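Local coordinates for uncharacterized protein (Bombyx mori, PDB 5AZ0) that probably reduces aldehydes or ketones to alcohols with a nicotinamide cofactor, as a TIM-barrel aldo-keto reductase of the silkworm, at residues H137-I142 with S175-E180; I151-T156 with M182-T187. All coordinates share one frame; numbering follows the deposited sequence. Where two conformers were deposited one is given.

Interaction 1: H137-I142 with S175-E180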
loop_
_atom_site.group_PDB
_atom_site.type_symbol
_atom_site.label_atom_id
_atom_site.label_comp_id
_atom_site.label_asym_id
_atom_site.label_seq_id
_atom_site.Cartn_x
_atom_site.Cartn_y
_atom_site.Cartn_z
ATOM N N HIS A 137 -9.128 4.366 -1.113
ATOM C CA HIS A 137 -8.126 4.502 -0.058
ATOM C C HIS A 137 -8.654 4.013 1.319
ATOM O O HIS A 137 -7.955 3.317 2.006
ATOM C CB HIS A 137 -7.635 5.919 0.024
ATOM C CG HIS A 137 -6.249 6.055 0.517
ATOM N ND1 HIS A 137 -5.394 7.016 0.025
ATOM C CD2 HIS A 137 -5.544 5.352 1.427
ATOM C CE1 HIS A 137 -4.221 6.902 0.626
ATOM N NE2 HIS A 137 -4.275 5.886 1.469
ATOM N N TRP A 138 -9.902 4.362 1.645
ATOM C CA TRP A 138 -10.591 3.861 2.843
ATOM C C TRP A 138 -12.017 3.652 2.526
ATOM O O TRP A 138 -12.535 4.270 1.603
ATOM C CB TRP A 138 -10.519 4.845 4.015
ATOM C CG TRP A 138 -9.162 5.022 4.493
ATOM C CD1 TRP A 138 -8.211 5.813 3.952
ATOM C CD2 TRP A 138 -8.556 4.388 5.640
ATOM N NE1 TRP A 138 -7.034 5.738 4.710
ATOM C CE2 TRP A 138 -7.222 4.842 5.726
ATOM C CE3 TRP A 138 -9.028 3.507 6.617
ATOM C CZ2 TRP A 138 -6.343 4.418 6.722
ATOM C CZ3 TRP A 138 -8.144 3.061 7.622
ATOM C CH2 TRP A 138 -6.816 3.518 7.661
ATOM N N PRO A 139 -12.694 2.773 3.293
ATOM C CA PRO A 139 -14.096 2.490 3.054
ATOM C C PRO A 139 -15.060 3.625 3.532
ATOM O O PRO A 139 -16.252 3.664 3.126
ATOM C CB PRO A 139 -14.300 1.147 3.803
ATOM C CG PRO A 139 -13.288 1.147 4.843
ATOM C CD PRO A 139 -12.102 1.858 4.287
ATOM N N MET A 140 -14.568 4.541 4.357
ATOM C CA MET A 140 -15.412 5.657 4.872
ATOM C C MET A 140 -15.586 6.739 3.781
ATOM O O MET A 140 -14.716 6.933 2.919
ATOM C CB MET A 140 -14.827 6.295 6.129
ATOM C CG MET A 140 -14.452 5.319 7.208
ATOM S SD MET A 140 -12.784 4.677 7.144
ATOM C CE MET A 140 -11.662 6.058 7.285
ATOM N N SER A 141 -16.732 7.398 3.854
ATOM C CA SER A 141 -17.112 8.519 3.038
ATOM C C SER A 141 -17.284 9.736 3.957
ATOM O O SER A 141 -18.269 9.811 4.687
ATOM C CB SER A 141 -18.413 8.204 2.363
ATOM O OG SER A 141 -19.512 8.103 3.305
ATOM N N ILE A 142 -16.315 10.628 3.910
ATOM C CA ILE A 142 -16.159 11.769 4.787
ATOM C C ILE A 142 -15.887 13.074 4.008
ATOM O O ILE A 142 -14.868 13.172 3.284
ATOM C CB ILE A 142 -14.985 11.550 5.778
ATOM C CG1 ILE A 142 -15.226 10.210 6.508
ATOM C CG2 ILE A 142 -14.876 12.694 6.787
ATOM C CD1 ILE A 142 -14.150 9.817 7.467
ATOM N N SER A 175 -8.543 -0.581 -0.257
ATOM C CA SER A 175 -7.576 -0.506 0.772
ATOM C C SER A 175 -8.299 -0.370 2.134
ATOM O O SER A 175 -9.294 0.285 2.262
ATOM C CB SER A 175 -6.679 0.685 0.522
ATOM O OG SER A 175 -5.619 0.743 1.450
ATOM N N ASN A 176 -7.737 -1.010 3.143
ATOM C CA ASN A 176 -8.298 -1.030 4.474
ATOM C C ASN A 176 -9.701 -1.586 4.604
ATOM O O ASN A 176 -10.464 -1.082 5.403
ATOM C CB ASN A 176 -8.229 0.331 5.090
ATOM C CG ASN A 176 -6.815 0.880 5.147
ATOM O OD1 ASN A 176 -5.933 0.350 5.836
ATOM N ND2 ASN A 176 -6.603 1.980 4.443
ATOM N N PHE A 177 -10.046 -2.580 3.792
ATOM C CA PHE A 177 -11.342 -3.195 3.892
ATOM C C PHE A 177 -11.145 -4.360 4.882
ATOM O O PHE A 177 -10.151 -5.110 4.769
ATOM C CB PHE A 177 -11.832 -3.716 2.526
ATOM C CG PHE A 177 -12.638 -2.710 1.722
ATOM C CD1 PHE A 177 -12.218 -1.420 1.591
ATOM C CD2 PHE A 177 -13.818 -3.078 1.138
ATOM C CE1 PHE A 177 -13.016 -0.503 0.930
ATOM C CE2 PHE A 177 -14.594 -2.212 0.441
ATOM C CZ PHE A 177 -14.191 -0.890 0.363
ATOM N N ASN A 178 -12.079 -4.546 5.819
ATOM C CA ASN A 178 -11.987 -5.691 6.720
ATOM C C ASN A 178 -12.700 -6.882 6.049
ATOM O O ASN A 178 -13.230 -6.766 4.969
ATOM C CB ASN A 178 -12.566 -5.359 8.124
ATOM C CG ASN A 178 -14.050 -5.050 8.095
ATOM O OD1 ASN A 178 -14.816 -5.551 7.262
ATOM N ND2 ASN A 178 -14.454 -4.148 8.956
ATOM N N ILE A 179 -12.779 -8.031 6.738
ATOM C CA ILE A 179 -13.219 -9.252 6.088
ATOM C C ILE A 179 -14.672 -9.173 5.765
ATOM O O ILE A 179 -15.115 -9.635 4.684
ATOM C CB ILE A 179 -12.843 -10.502 6.954
ATOM C CG1 ILE A 179 -13.126 -11.791 6.199
ATOM C CG2 ILE A 179 -13.549 -10.486 8.369
ATOM C CD1 ILE A 179 -12.534 -13.022 6.911
ATOM N N GLU A 180 -15.449 -8.485 6.622
ATOM C CA GLU A 180 -16.873 -8.263 6.409
ATOM C C GLU A 180 -17.111 -7.380 5.184
ATOM O O GLU A 180 -17.975 -7.611 4.329
ATOM C CB GLU A 180 -17.483 -7.586 7.694
ATOM C CG GLU A 180 -17.529 -8.444 8.983
ATOM C CD GLU A 180 -16.281 -8.424 9.880
ATOM O OE1 GLU A 180 -15.305 -7.704 9.603
ATOM O OE2 GLU A 180 -16.259 -9.185 10.884
#
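The amide of Asn176 lies flat against one face of the Trp138 indole, where the chain leaves two neighbouring strands of the TIM barrel, 133-136 and 172-175. Ring and amide planes are 16° apart, so this is a true stack: ND2 of Asn176 lies 3.1 Å from the indole plane, over its centre, and 3.2 Å from Trp138 CE2. Asn176 CB meets the same face, in a CH-pi contact 4.0 Å from the centroid of the six-membered ring of Trp138. CG of Asn176 stands anti to the carbonyl carbon (chi1 -57°), which turns the amide to the indole.

One hydrogen bond joins the segments. Asn176 ND2 donates to His137 O at 3.1 Å, with an N-H...O angle of 147°, approaching nearly along the C=O axis. Beside it, Ser175 CB comes up to His137 O at 3.3 Å, while Ser175 OG turns to the carbonyl of Gln197 on the next strand.

The apolar contact is Pro139 CB on Phe177 CE1 at 3.6 Å, meeting the ring obliquely. Separately, Pro139 CD makes van der Waals contact with the backbone Asn176 O at 3.5 Å.

These buried strand ends carry the family's His-Trp-Pro and Ser-Asn sequences. In relatives the histidine lines the catalytic pocket and the Ser-Asn pair holds the nicotinamide carboxamide, so the stack probably sets Asn176 for the cofactor. Because His137 O can only accept, the amide end facing it must be nitrogen, leaving OD1 for Tyr223 OH; indole face and two bonds hold the amide's rotation.

Interaction 2: I151-T156 with M182-T187. With ACT (acetate ion), chain I.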
loop_
_atom_site.group_PDB
_atom_site.type_symbol
_atom_site.label_atom_id
_atom_site.label_comp_id
_atom_site.label_asym_id
_atom_site.label_seq_id
_atom_site.Cartn_x
_atom_site.Cartn_y
_atom_site.Cartn_z
ATOM N N ILE A 151 -22.035 7.308 2.615
ATOM C CA ILE A 151 -22.220 6.658 1.289
ATOM C C ILE A 151 -21.730 5.231 1.415
ATOM O O ILE A 151 -20.660 4.992 1.955
ATOM C CB ILE A 151 -21.383 7.418 0.221
ATOM C CG1 ILE A 151 -21.904 8.869 0.183
ATOM C CG2 ILE A 151 -21.495 6.750 -1.142
ATOM C CD1 ILE A 151 -21.060 9.774 -0.681
ATOM N N ASP A 152 -22.530 4.298 0.952
ATOM C CA ASP A 152 -22.127 2.922 0.905
ATOM C C ASP A 152 -20.882 2.773 -0.071
ATOM O O ASP A 152 -20.869 3.345 -1.127
ATOM C CB ASP A 152 -23.292 2.114 0.406
ATOM C CG ASP A 152 -23.078 0.619 0.548
ATOM O OD1 ASP A 152 -21.963 0.164 0.942
ATOM O OD2 ASP A 152 -24.058 -0.071 0.252
ATOM N N TYR A 153 -19.896 1.985 0.320
ATOM C CA TYR A 153 -18.727 1.703 -0.506
ATOM C C TYR A 153 -19.125 0.958 -1.773
ATOM O O TYR A 153 -18.405 1.067 -2.780
ATOM C CB TYR A 153 -17.582 1.014 0.313
ATOM C CG TYR A 153 -18.049 -0.266 1.012
ATOM C CD1 TYR A 153 -18.308 -1.411 0.292
ATOM C CD2 TYR A 153 -18.292 -0.282 2.385
ATOM C CE1 TYR A 153 -18.752 -2.547 0.894
ATOM C CE2 TYR A 153 -18.757 -1.436 3.016
ATOM C CZ TYR A 153 -18.982 -2.564 2.275
ATOM O OH TYR A 153 -19.447 -3.724 2.867
ATOM N N LEU A 154 -20.303 0.302 -1.776
ATOM C CA LEU A 154 -20.828 -0.229 -2.994
ATOM C C LEU A 154 -21.179 0.819 -4.023
ATOM O O LEU A 154 -21.072 0.508 -5.242
ATOM C CB LEU A 154 -22.063 -1.175 -2.819
ATOM C CG LEU A 154 -21.891 -2.391 -1.871
ATOM C CD1 LEU A 154 -23.220 -3.190 -1.846
ATOM C CD2 LEU A 154 -20.771 -3.317 -2.377
ATOM N N GLU A 155 -21.657 2.005 -3.590
ATOM C CA GLU A 155 -21.935 3.103 -4.553
ATOM C C GLU A 155 -20.587 3.547 -5.053
ATOM O O GLU A 155 -20.422 3.705 -6.219
ATOM C CB GLU A 155 -22.691 4.389 -4.059
ATOM C CG GLU A 155 -22.894 5.410 -5.237
ATOM C CD GLU A 155 -23.339 6.847 -4.911
ATOM O OE1 GLU A 155 -24.079 6.960 -3.910
ATOM O OE2 GLU A 155 -22.996 7.822 -5.690
ATOM N N THR A 156 -19.626 3.745 -4.171
ATOM C CA THR A 156 -18.319 4.177 -4.634
ATOM C C THR A 156 -17.728 3.228 -5.706
ATOM O O THR A 156 -17.207 3.675 -6.717
ATOM C CB THR A 156 -17.358 4.315 -3.488
ATOM O OG1 THR A 156 -18.021 5.023 -2.438
ATOM C CG2 THR A 156 -16.087 5.030 -3.937
ATOM N N MET A 182 -14.985 -6.921 2.711
ATOM C CA MET A 182 -14.546 -7.697 1.521
ATOM C C MET A 182 -15.585 -8.641 1.050
ATOM O O MET A 182 -15.912 -8.744 -0.182
ATOM C CB MET A 182 -13.246 -8.429 1.829
ATOM C CG MET A 182 -12.024 -7.494 1.965
ATOM S SD MET A 182 -11.657 -6.623 0.376
ATOM C CE MET A 182 -11.739 -7.923 -0.827
ATOM N N LYS A 183 -16.174 -9.337 2.026
ATOM C CA LYS A 183 -17.267 -10.292 1.658
ATOM C C LYS A 183 -18.500 -9.620 0.991
ATOM O O LYS A 183 -19.049 -10.075 -0.043
ATOM C CB LYS A 183 -17.632 -11.115 2.913
ATOM C CG LYS A 183 -18.870 -11.952 2.775
ATOM C CD LYS A 183 -19.012 -13.037 3.852
ATOM C CE LYS A 183 -20.125 -14.036 3.446
ATOM N NZ LYS A 183 -20.366 -15.148 4.431
ATOM N N ARG A 184 -18.959 -8.542 1.599
ATOM C CA ARG A 184 -20.098 -7.803 1.057
ATOM C C ARG A 184 -19.728 -7.197 -0.325
ATOM O O ARG A 184 -20.495 -7.224 -1.293
ATOM C CB ARG A 184 -20.494 -6.668 2.019
ATOM C CG ARG A 184 -21.814 -5.995 1.615
ATOM C CD ARG A 184 -22.503 -5.351 2.821
ATOM N NE ARG A 184 -23.582 -4.464 2.337
ATOM C CZ ARG A 184 -23.454 -3.199 1.887
ATOM N NH1 ARG A 184 -22.284 -2.578 1.786
ATOM N NH2 ARG A 184 -24.537 -2.537 1.495
ATOM N N LEU A 185 -18.511 -6.683 -0.426
ATOM C CA LEU A 185 -18.075 -6.155 -1.783
ATOM C C LEU A 185 -18.078 -7.267 -2.830
ATOM O O LEU A 185 -18.650 -7.152 -3.925
ATOM C CB LEU A 185 -16.704 -5.447 -1.633
ATOM C CG LEU A 185 -16.140 -4.975 -2.974
ATOM C CD1 LEU A 185 -17.119 -4.051 -3.656
ATOM C CD2 LEU A 185 -14.812 -4.289 -2.734
ATOM N N LEU A 186 -17.461 -8.390 -2.491
ATOM C CA LEU A 186 -17.363 -9.511 -3.433
ATOM C C LEU A 186 -18.720 -10.136 -3.795
ATOM O O LEU A 186 -18.917 -10.620 -4.923
ATOM C CB LEU A 186 -16.410 -10.579 -2.893
ATOM C CG LEU A 186 -14.911 -10.237 -2.929
ATOM C CD1 LEU A 186 -14.154 -11.244 -2.107
ATOM C CD2 LEU A 186 -14.422 -10.325 -4.351
ATOM N N THR A 187 -19.667 -10.043 -2.864
ATOM C CA THR A 187 -21.017 -10.584 -3.108
ATOM C C THR A 187 -21.807 -9.687 -4.008
ATOM O O THR A 187 -22.628 -10.173 -4.771
ATOM C CB THR A 187 -21.816 -10.717 -1.786
ATOM O OG1 THR A 187 -21.092 -11.569 -0.943
ATOM C CG2 THR A 187 -23.229 -11.300 -1.997
HETATM C C ACT I . -19.942 -4.286 6.174
HETATM O O ACT I . -19.307 -4.137 7.238
HETATM O OXT ACT I . -20.055 -3.392 5.283
HETATM C CH3 ACT I . -20.592 -5.618 6.041
#
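Two neighbouring outer helices of the TIM barrel, 153-165 and 179-188, are joined by a salt bridge from Arg184 to Asp152, the residue before helix 153-165, and by side-chain packing beside it. The Arg184 chain, extended from CG to NE, brings its guanidinium end-on to the carboxylate. NH1 donates to Asp152 OD1 at 2.9 Å and NH2 to Asp152 OD2 at 2.8 Å, both on the syn side and both nearly straight, with the two planes 21° apart. Asp152 is also the N-cap of helix 153-165: its OD1 accepts from Leu154 N at 3.2 Å, this time from above the carboxylate plane.

Leu154 lays CD1 over one face of the guanidinium, 3.7 Å from Arg184 NH2, and presses CD2 against Leu185 CD1 at 3.9 Å. The Tyr153 ring reaches across to helix 179-188 and stands nearly upright to the guanidinium, at 86°. Its OH touches Arg184 CB at 3.2 Å and accepts a weak bond from Arg184 NH1. The same hydroxyl donates to an acetate ion, probably from the crystallisation liquor, at 2.5 Å from Tyr153 OH to OXT, short enough that its exact geometry is doubtful.

Asp152 OD1 serves two donors, one a helix N-terminus and one a cation. Asp152 thus caps one helix and ties it to the next; the nearby cation and helix end would be expected to favour its ionised form.

Both contacts involve the region of helix 179-188, with their centres about 9 Å apart: interaction 1 joins the chain just past strands 133-136 and 172-175, interaction 2 joins helices 153-165 and 179-188. Interaction 1 is buried, and relies on stacking, one neutral hydrogen bond and proline-to-ring contact. Interaction 2 lies farther out; there a charged pair at the protein surface is backed by Leu154 and Leu185. Phe177 connects them: its ring meets Tyr153 edge-to-face and packs on Leu185, while its CB lies against Met182 SD. A probable hydrogen bond from Ile151 N to Ser141 OG also ties the two first segments together.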